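Local coordinates for protein amine Dehydrogenase (Pseudomonas putida, PDB 1JMX) that oxidises primary amines as a quinohemoprotein amine dehydrogenase, its heme-bearing subunit probably passing the electrons on through two c-type hemes, at residues V289-K295 with V357-D363; G311-A317 with R347-G352; A342-Q346 with G399-N403. All coordinates share one frame. Residues are numbered along the deposited sequence.

Interaction 1: residues V289-K295 with V357-D363; sequences VQPAFIK and VNLAVYD
Strand 293-295 runs parallel to strand 357-362, at 22° and 4.6 Å between the short axes. The bridged pairs are F293 with A360, I294 with V361 and K295 with Y362. Three backbone hydrogen bonds hold this register: A360 N to A292 O (3.0 Å), I294 N to A360 O (2.8 Å) and Y362 N to I294 O (3.1 Å). Upstream, the cis peptide before P291 and the loop at P291-A292 break the strand, so V289 lies 6.7 Å from V357, CA to CA. Side chains bridge that wider gap. V289, chi1 t, sets CG2 3.4 Å from CG2 of V357 and CG1 3.8 Å from CD1 of L359. With L359 in (t, p), L359 CD1 lies 3.5 Å from A292 C. I294 (t, p) touches V361 through their CG2 atoms at 3.5 Å. F293, A360, K295 and Y362 share the other face. F293 and Y362 both take chi1 p, with F293 CD1 4.1 Å from Y362 CE2. K295 CA makes a CH-pi contact over the Y362 ring, 4.0 Å from its centroid. The extended K295 chain (t, t, t, p) ends with NZ hydrogen-bonded to D363 O at 2.9 Å. D472 accepts from Y362 OH. Such a parallel first-to-last strand pairing occurs in Ig-like E-set domains. Strands 345-351 and 299-307 flank the pair, and F293 and Y362 pack on strand 406-420 of the next domain.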
loop_
_atom_site.group_PDB
_atom_site.type_symbol
_atom_site.label_atom_id
_atom_site.label_comp_id
_atom_site.label_asym_id
_atom_site.label_seq_id
_atom_site.Cartn_x
_atom_site.Cartn_y
_atom_site.Cartn_z
ATOM N N VAL A 289 -23.122 22.146 21.146
ATOM C CA VAL A 289 -24.564 22.325 21.050
ATOM C C VAL A 289 -24.942 21.143 20.166
ATOM O O VAL A 289 -24.292 20.905 19.149
ATOM C CB VAL A 289 -24.941 23.633 20.293
ATOM C CG1 VAL A 289 -26.413 23.948 20.479
ATOM C CG2 VAL A 289 -24.092 24.789 20.755
ATOM N N GLN A 290 -25.957 20.381 20.555
ATOM C CA GLN A 290 -26.373 19.225 19.766
ATOM C C GLN A 290 -27.892 19.202 19.604
ATOM O O GLN A 290 -28.608 18.888 20.544
ATOM C CB GLN A 290 -25.909 17.924 20.443
ATOM C CG GLN A 290 -24.418 17.878 20.796
ATOM C CD GLN A 290 -23.979 16.531 21.347
ATOM O OE1 GLN A 290 -24.794 15.747 21.816
ATOM N NE2 GLN A 290 -22.685 16.256 21.276
ATOM N N PRO A 291 -28.404 19.503 18.397
ATOM C CA PRO A 291 -27.715 19.867 17.152
ATOM C C PRO A 291 -27.137 21.265 17.211
ATOM O O PRO A 291 -27.477 22.048 18.099
ATOM C CB PRO A 291 -28.834 19.821 16.111
ATOM C CG PRO A 291 -29.868 18.919 16.727
ATOM C CD PRO A 291 -29.849 19.355 18.153
ATOM N N ALA A 292 -26.298 21.582 16.229
ATOM C CA ALA A 292 -25.668 22.891 16.138
ATOM C C ALA A 292 -26.349 23.768 15.085
ATOM O O ALA A 292 -25.750 24.704 14.560
ATOM C CB ALA A 292 -24.189 22.736 15.827
ATOM N N PHE A 293 -27.601 23.449 14.775
ATOM C CA PHE A 293 -28.374 24.214 13.804
ATOM C C PHE A 293 -29.856 24.214 14.171
ATOM O O PHE A 293 -30.354 23.270 14.797
ATOM C CB PHE A 293 -28.183 23.656 12.385
ATOM C CG PHE A 293 -28.550 22.201 12.244
ATOM C CD1 PHE A 293 -29.865 21.817 11.996
ATOM C CD2 PHE A 293 -27.575 21.211 12.354
ATOM C CE1 PHE A 293 -30.204 20.468 11.861
ATOM C CE2 PHE A 293 -27.905 19.865 12.221
ATOM C CZ PHE A 293 -29.222 19.496 11.974
ATOM N N ILE A 294 -30.549 25.283 13.788
ATOM C CA ILE A 294 -31.974 25.420 14.051
ATOM C C ILE A 294 -32.565 26.129 12.839
ATOM O O ILE A 294 -32.090 27.197 12.436
ATOM C CB ILE A 294 -32.259 26.223 15.376
ATOM C CG1 ILE A 294 -33.758 26.343 15.639
ATOM C CG2 ILE A 294 -31.656 27.608 15.316
ATOM C CD1 ILE A 294 -34.389 25.097 16.170
ATOM N N LYS A 295 -33.534 25.484 12.203
ATOM C CA LYS A 295 -34.174 26.066 11.039
ATOM C C LYS A 295 -35.108 27.181 11.511
ATOM O O LYS A 295 -35.765 27.048 12.554
ATOM C CB LYS A 295 -34.955 25.004 10.265
ATOM C CG LYS A 295 -35.555 25.523 8.976
ATOM C CD LYS A 295 -36.366 24.456 8.285
ATOM C CE LYS A 295 -36.999 24.992 7.012
ATOM N NZ LYS A 295 -35.982 25.473 6.023
ATOM N N VAL A 357 -19.614 28.037 22.054
ATOM C CA VAL A 357 -20.169 27.342 20.895
ATOM C C VAL A 357 -21.144 28.183 20.079
ATOM O O VAL A 357 -21.758 29.117 20.595
ATOM C CB VAL A 357 -20.870 26.047 21.317
ATOM C CG1 VAL A 357 -19.839 24.963 21.568
ATOM C CG2 VAL A 357 -21.706 26.285 22.572
ATOM N N ASN A 358 -21.295 27.846 18.804
ATOM C CA ASN A 358 -22.208 28.588 17.954
ATOM C C ASN A 358 -23.384 27.750 17.473
ATOM O O ASN A 358 -23.304 26.522 17.416
ATOM C CB ASN A 358 -21.461 29.209 16.776
ATOM C CG ASN A 358 -20.435 30.244 17.216
ATOM O OD1 ASN A 358 -20.620 30.937 18.221
ATOM N ND2 ASN A 358 -19.342 30.346 16.468
ATOM N N LEU A 359 -24.495 28.431 17.191
ATOM C CA LEU A 359 -25.725 27.796 16.709
ATOM C C LEU A 359 -26.098 28.447 15.382
ATOM O O LEU A 359 -26.294 29.660 15.311
ATOM C CB LEU A 359 -26.861 28.005 17.719
ATOM C CG LEU A 359 -28.189 27.269 17.527
ATOM C CD1 LEU A 359 -27.961 25.780 17.477
ATOM C CD2 LEU A 359 -29.121 27.600 18.683
ATOM N N ALA A 360 -26.163 27.647 14.325
ATOM C CA ALA A 360 -26.509 28.173 13.012
ATOM C C ALA A 360 -28.012 28.226 12.839
ATOM O O ALA A 360 -28.693 27.214 12.972
ATOM C CB ALA A 360 -25.898 27.316 11.917
ATOM N N VAL A 361 -28.531 29.429 12.635
ATOM C CA VAL A 361 -29.955 29.612 12.401
ATOM C C VAL A 361 -29.997 29.780 10.899
ATOM O O VAL A 361 -29.244 30.578 10.357
ATOM C CB VAL A 361 -30.489 30.894 13.065
ATOM C CG1 VAL A 361 -31.958 31.108 12.694
ATOM C CG2 VAL A 361 -30.340 30.789 14.555
ATOM N N TYR A 362 -30.831 29.009 10.214
ATOM C CA TYR A 362 -30.876 29.133 8.768
ATOM C C TYR A 362 -32.286 29.151 8.221
ATOM O O TYR A 362 -33.221 28.682 8.870
ATOM C CB TYR A 362 -30.076 28.001 8.109
ATOM C CG TYR A 362 -30.752 26.647 8.156
ATOM C CD1 TYR A 362 -31.404 26.139 7.030
ATOM C CD2 TYR A 362 -30.737 25.871 9.317
ATOM C CE1 TYR A 362 -32.024 24.894 7.055
ATOM C CE2 TYR A 362 -31.356 24.617 9.354
ATOM C CZ TYR A 362 -31.996 24.141 8.215
ATOM O OH TYR A 362 -32.603 22.913 8.227
ATOM N N ASP A 363 -32.418 29.677 7.005
ATOM C CA ASP A 363 -33.714 29.750 6.337
ATOM C C ASP A 363 -33.866 28.707 5.238
ATOM O O ASP A 363 -34.879 28.007 5.183
ATOM C CB ASP A 363 -34.005 31.176 5.807
ATOM C CG ASP A 363 -32.849 31.788 5.007
ATOM O OD1 ASP A 363 -31.764 31.164 4.864
ATOM O OD2 ASP A 363 -33.044 32.922 4.509
#

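Interaction 2: residues G311-A317 with R347-G352; sequences GKPDLGA and REVAVG
R347, L315 and A317 bury the most surface here. R347, chi1 and chi2 both m, runs along the turn at G316, with CD 3.8 Å from G316 CA. A317 packs loosely, its CB 4.4 Å from R347 NE. G316 has phi 92°, and a CB there would clash with R347 CD. L315 (m, t) sends CD2 to 3.5 Å from V349 CG1, and its carbonyl O sits 3.2 Å from R347 CB. L315 also packs on L334 and A336. The backbones are antiparallel, the short edge strand 313-314 of a mixed sheet in this E-set domain lying beside strand 345-351. P313 and V351 form a non-hydrogen-bonded pair, CA atoms 4.2 Å apart. D314 and A350 form the hydrogen-bonded pair: D314 N to A350 O is 2.8 Å and A350 N to D314 O is 2.9 Å. Beyond it, G352 N hydrogen-bonds to K312 O at 3.0 Å. There the glycines G311 and G352 come within 3.7 Å, CA to CA. A CB on G311 would clash with G352.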
loop_
_atom_site.group_PDB
_atom_site.type_symbol
_atom_site.label_atom_id
_atom_site.label_comp_id
_atom_site.label_asym_id
_atom_site.label_seq_id
_atom_site.Cartn_x
_atom_site.Cartn_y
_atom_site.Cartn_z
ATOM N N GLY A 311 -26.402 28.692 35.074
ATOM C CA GLY A 311 -26.952 29.912 34.535
ATOM C C GLY A 311 -28.113 29.627 33.623
ATOM O O GLY A 311 -28.612 28.502 33.533
ATOM N N LYS A 312 -28.546 30.671 32.936
ATOM C CA LYS A 312 -29.665 30.552 32.028
ATOM C C LYS A 312 -29.142 30.522 30.601
ATOM O O LYS A 312 -28.296 31.340 30.218
ATOM C CB LYS A 312 -30.618 31.733 32.235
ATOM C CG LYS A 312 -31.869 31.680 31.388
ATOM C CD LYS A 312 -32.155 33.052 30.786
ATOM C CE LYS A 312 -30.985 33.533 29.913
ATOM N NZ LYS A 312 -31.295 34.795 29.160
ATOM N N PRO A 313 -29.616 29.554 29.803
ATOM C CA PRO A 313 -29.200 29.411 28.406
ATOM C C PRO A 313 -29.774 30.484 27.490
ATOM O O PRO A 313 -30.985 30.752 27.500
ATOM C CB PRO A 313 -29.768 28.041 28.011
ATOM C CG PRO A 313 -29.935 27.321 29.308
ATOM C CD PRO A 313 -30.437 28.404 30.220
ATOM N N ASP A 314 -28.892 31.157 26.761
ATOM C CA ASP A 314 -29.335 32.128 25.787
ATOM C C ASP A 314 -28.766 31.631 24.471
ATOM O O ASP A 314 -27.551 31.457 24.333
ATOM C CB ASP A 314 -28.832 33.532 26.080
ATOM C CG ASP A 314 -29.495 34.578 25.182
ATOM O OD1 ASP A 314 -29.001 35.726 25.120
ATOM O OD2 ASP A 314 -30.517 34.254 24.529
ATOM N N LEU A 315 -29.657 31.363 23.521
ATOM C CA LEU A 315 -29.254 30.859 22.216
ATOM C C LEU A 315 -29.175 31.912 21.117
ATOM O O LEU A 315 -29.110 31.559 19.943
ATOM C CB LEU A 315 -30.191 29.735 21.776
ATOM C CG LEU A 315 -30.418 28.588 22.760
ATOM C CD1 LEU A 315 -31.193 27.485 22.046
ATOM C CD2 LEU A 315 -29.086 28.065 23.304
ATOM N N GLY A 316 -29.202 33.191 21.487
ATOM C CA GLY A 316 -29.113 34.261 20.501
ATOM C C GLY A 316 -30.415 34.823 19.943
ATOM O O GLY A 316 -31.497 34.277 20.157
ATOM N N ALA A 317 -30.287 35.906 19.177
ATOM C CA ALA A 317 -31.417 36.604 18.555
ATOM C C ALA A 317 -32.348 35.778 17.660
ATOM O O ALA A 317 -31.923 35.201 16.672
ATOM C CB ALA A 317 -30.900 37.814 17.776
ATOM N N ARG A 347 -25.120 31.991 16.042
ATOM C CA ARG A 347 -25.496 32.596 17.319
ATOM C C ARG A 347 -24.515 32.179 18.400
ATOM O O ARG A 347 -24.165 31.002 18.509
ATOM C CB ARG A 347 -26.898 32.144 17.724
ATOM C CG ARG A 347 -27.975 32.610 16.769
ATOM C CD ARG A 347 -28.138 34.121 16.847
ATOM N NE ARG A 347 -28.651 34.690 15.606
ATOM C CZ ARG A 347 -29.808 34.371 15.038
ATOM N NH1 ARG A 347 -30.619 33.476 15.585
ATOM N NH2 ARG A 347 -30.143 34.933 13.891
ATOM N N GLU A 348 -24.033 33.142 19.174
ATOM C CA GLU A 348 -23.120 32.791 20.237
ATOM C C GLU A 348 -23.964 32.267 21.371
ATOM O O GLU A 348 -24.700 33.021 21.999
ATOM C CB GLU A 348 -22.292 33.987 20.691
ATOM C CG GLU A 348 -20.776 33.748 20.604
ATOM C CD GLU A 348 -20.273 32.586 21.486
ATOM O OE1 GLU A 348 -20.843 31.459 21.436
ATOM O OE2 GLU A 348 -19.277 32.797 22.224
ATOM N N VAL A 349 -23.922 30.952 21.564
ATOM C CA VAL A 349 -24.681 30.295 22.628
ATOM C C VAL A 349 -24.020 30.552 23.981
ATOM O O VAL A 349 -22.806 30.745 24.060
ATOM C CB VAL A 349 -24.783 28.770 22.372
ATOM C CG1 VAL A 349 -25.548 28.082 23.482
ATOM C CG2 VAL A 349 -25.474 28.514 21.039
ATOM N N ALA A 350 -24.829 30.583 25.039
ATOM C CA ALA A 350 -24.324 30.812 26.388
ATOM C C ALA A 350 -25.193 30.184 27.468
ATOM O O ALA A 350 -26.396 29.991 27.282
ATOM C CB ALA A 350 -24.186 32.306 26.649
ATOM N N VAL A 351 -24.552 29.793 28.565
ATOM C CA VAL A 351 -25.247 29.232 29.717
ATOM C C VAL A 351 -24.719 30.091 30.858
ATOM O O VAL A 351 -23.649 29.824 31.419
ATOM C CB VAL A 351 -24.907 27.754 29.960
ATOM C CG1 VAL A 351 -25.756 27.213 31.111
ATOM C CG2 VAL A 351 -25.155 26.941 28.691
ATOM N N GLY A 352 -25.459 31.149 31.169
ATOM C CA GLY A 352 -25.018 32.080 32.191
ATOM C C GLY A 352 -24.011 32.952 31.465
ATOM O O GLY A 352 -24.328 33.514 30.404
#

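Interaction 3: residues A342-Q346 with G399-N403; sequences AKPGQ and GKDAN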
loop_
_atom_site.group_PDB
_atom_site.type_symbol
_atom_site.label_atom_id
_atom_site.label_comp_id
_atom_site.label_asym_id
_atom_site.label_seq_id
_atom_site.Cartn_x
_atom_site.Cartn_y
_atom_site.Cartn_z
ATOM N N ALA A 342 -36.525 34.953 12.268
ATOM C CA ALA A 342 -35.147 34.914 12.769
ATOM C C ALA A 342 -34.157 34.983 11.613
ATOM O O ALA A 342 -34.240 34.184 10.676
ATOM C CB ALA A 342 -34.915 33.649 13.596
ATOM N N LYS A 343 -33.269 35.975 11.647
ATOM C CA LYS A 343 -32.270 36.158 10.595
ATOM C C LYS A 343 -31.263 35.017 10.565
ATOM O O LYS A 343 -30.771 34.579 11.603
ATOM C CB LYS A 343 -31.527 37.485 10.775
ATOM C CG LYS A 343 -32.300 38.726 10.327
ATOM C CD LYS A 343 -32.518 38.743 8.803
ATOM C CE LYS A 343 -33.201 40.038 8.327
ATOM N NZ LYS A 343 -32.342 41.258 8.498
ATOM N N PRO A 344 -30.930 34.532 9.364
ATOM C CA PRO A 344 -29.968 33.436 9.222
ATOM C C PRO A 344 -28.553 33.860 9.641
ATOM O O PRO A 344 -28.106 34.955 9.315
ATOM C CB PRO A 344 -30.049 33.115 7.729
ATOM C CG PRO A 344 -30.344 34.448 7.115
ATOM C CD PRO A 344 -31.409 34.986 8.046
ATOM N N GLY A 345 -27.874 33.009 10.404
ATOM C CA GLY A 345 -26.524 33.316 10.844
ATOM C C GLY A 345 -26.169 32.553 12.102
ATOM O O GLY A 345 -27.027 31.905 12.706
ATOM N N GLN A 346 -24.907 32.637 12.508
ATOM C CA GLN A 346 -24.455 31.939 13.704
ATOM C C GLN A 346 -24.834 32.721 14.974
ATOM O O GLN A 346 -24.867 33.951 14.984
ATOM C CB GLN A 346 -22.934 31.681 13.652
ATOM C CG GLN A 346 -22.433 30.799 12.485
ATOM C CD GLN A 346 -22.443 29.282 12.775
ATOM O OE1 GLN A 346 -22.578 28.843 13.925
ATOM N NE2 GLN A 346 -22.282 28.480 11.718
ATOM N N GLY A 399 -25.506 27.517 3.488
ATOM C CA GLY A 399 -26.463 28.527 3.086
ATOM C C GLY A 399 -25.778 29.869 3.153
ATOM O O GLY A 399 -24.557 29.968 2.999
ATOM N N LYS A 400 -26.557 30.912 3.376
ATOM C CA LYS A 400 -26.002 32.248 3.480
ATOM C C LYS A 400 -26.655 32.956 4.638
ATOM O O LYS A 400 -27.850 32.778 4.888
ATOM C CB LYS A 400 -26.225 33.040 2.188
ATOM C CG LYS A 400 -25.280 32.662 1.059
ATOM C CD LYS A 400 -25.306 33.707 -0.029
ATOM C CE LYS A 400 -24.187 33.481 -1.051
ATOM N NZ LYS A 400 -24.337 32.211 -1.811
ATOM N N ASP A 401 -25.867 33.724 5.375
ATOM C CA ASP A 401 -26.416 34.452 6.501
ATOM C C ASP A 401 -27.017 35.797 6.059
ATOM O O ASP A 401 -27.050 36.110 4.852
ATOM C CB ASP A 401 -25.361 34.625 7.595
ATOM C CG ASP A 401 -24.167 35.421 7.143
ATOM O OD1 ASP A 401 -24.187 36.001 6.041
ATOM O OD2 ASP A 401 -23.201 35.482 7.921
ATOM N N ALA A 402 -27.495 36.573 7.035
ATOM C CA ALA A 402 -28.107 37.879 6.782
ATOM C C ALA A 402 -27.159 38.839 6.070
ATOM O O ALA A 402 -27.601 39.761 5.381
ATOM C CB ALA A 402 -28.589 38.486 8.080
ATOM N N ASN A 403 -25.855 38.607 6.228
ATOM C CA ASN A 403 -24.837 39.438 5.593
ATOM C C ASN A 403 -24.396 38.937 4.212
ATOM O O ASN A 403 -23.408 39.429 3.660
ATOM C CB ASN A 403 -23.619 39.577 6.508
ATOM C CG ASN A 403 -23.918 40.394 7.749
ATOM O OD1 ASN A 403 -24.885 41.167 7.775
ATOM N ND2 ASN A 403 -23.095 40.235 8.784
#
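One hydrogen bond joins these segments: A402 N donates to P344 O at 2.9 Å. The remaining contacts are van der Waals. P344 points toward the 399-403 segment and lays its ring beside the turn, with CB 3.6 Å from K400 O and CD 4.5 Å from A402 CB. K343 extends this patch, CD lying 4.0 Å from A402 CB. D401 CB is wedged against the backbone opposite, 3.3 Å from P344 O and 3.7 Å from G345 CA. G345 has phi 157° and psi 173°, at which a CB would be jammed against the carbonyl O of P344.

D401 OD1 accepts a weak hydrogen bond from N403 N at 3.1 Å, forming an Asx turn. OD1 also accepts a hydrogen bond from Q405 N, its stronger partner. The CA-to-CB bond of K400 points away from 342-346, and its NZ forms a salt bridge with E366.

This is a small surface contact between two E-set domains, burying 194 Å². It joins the start of strand 345-351 in domain III to the turn that follows strand 391-400 in domain IV. Strand 354-362 adjoins the first, through a G345-V361 backbone hydrogen bond; strand 406-420 adjoins the second, through G399 and L407.

In the fold
Strand 345-351 connects the three contacts. It carries half of interaction 2 and, at its start, half of interaction 3, and it is the sheet neighbour of strand 354-362 in interaction 1. Probable hydrogen bonds tie them: L359 O to R347 N (2.7 Å), V357 O to V349 N (3.0 Å) and V361 O to G345 N (2.8 Å). The centres of interactions 1 and 2 are about 12 Å apart, those of 1 and 3 about 11 Å, and those of 2 and 3 about 17 Å. Interactions 1 and 2 build domain III, whereas interaction 3 reaches domain IV. All three lie away from the heme sites; the K400 side chain is about 11 Å from a bound nickel ion.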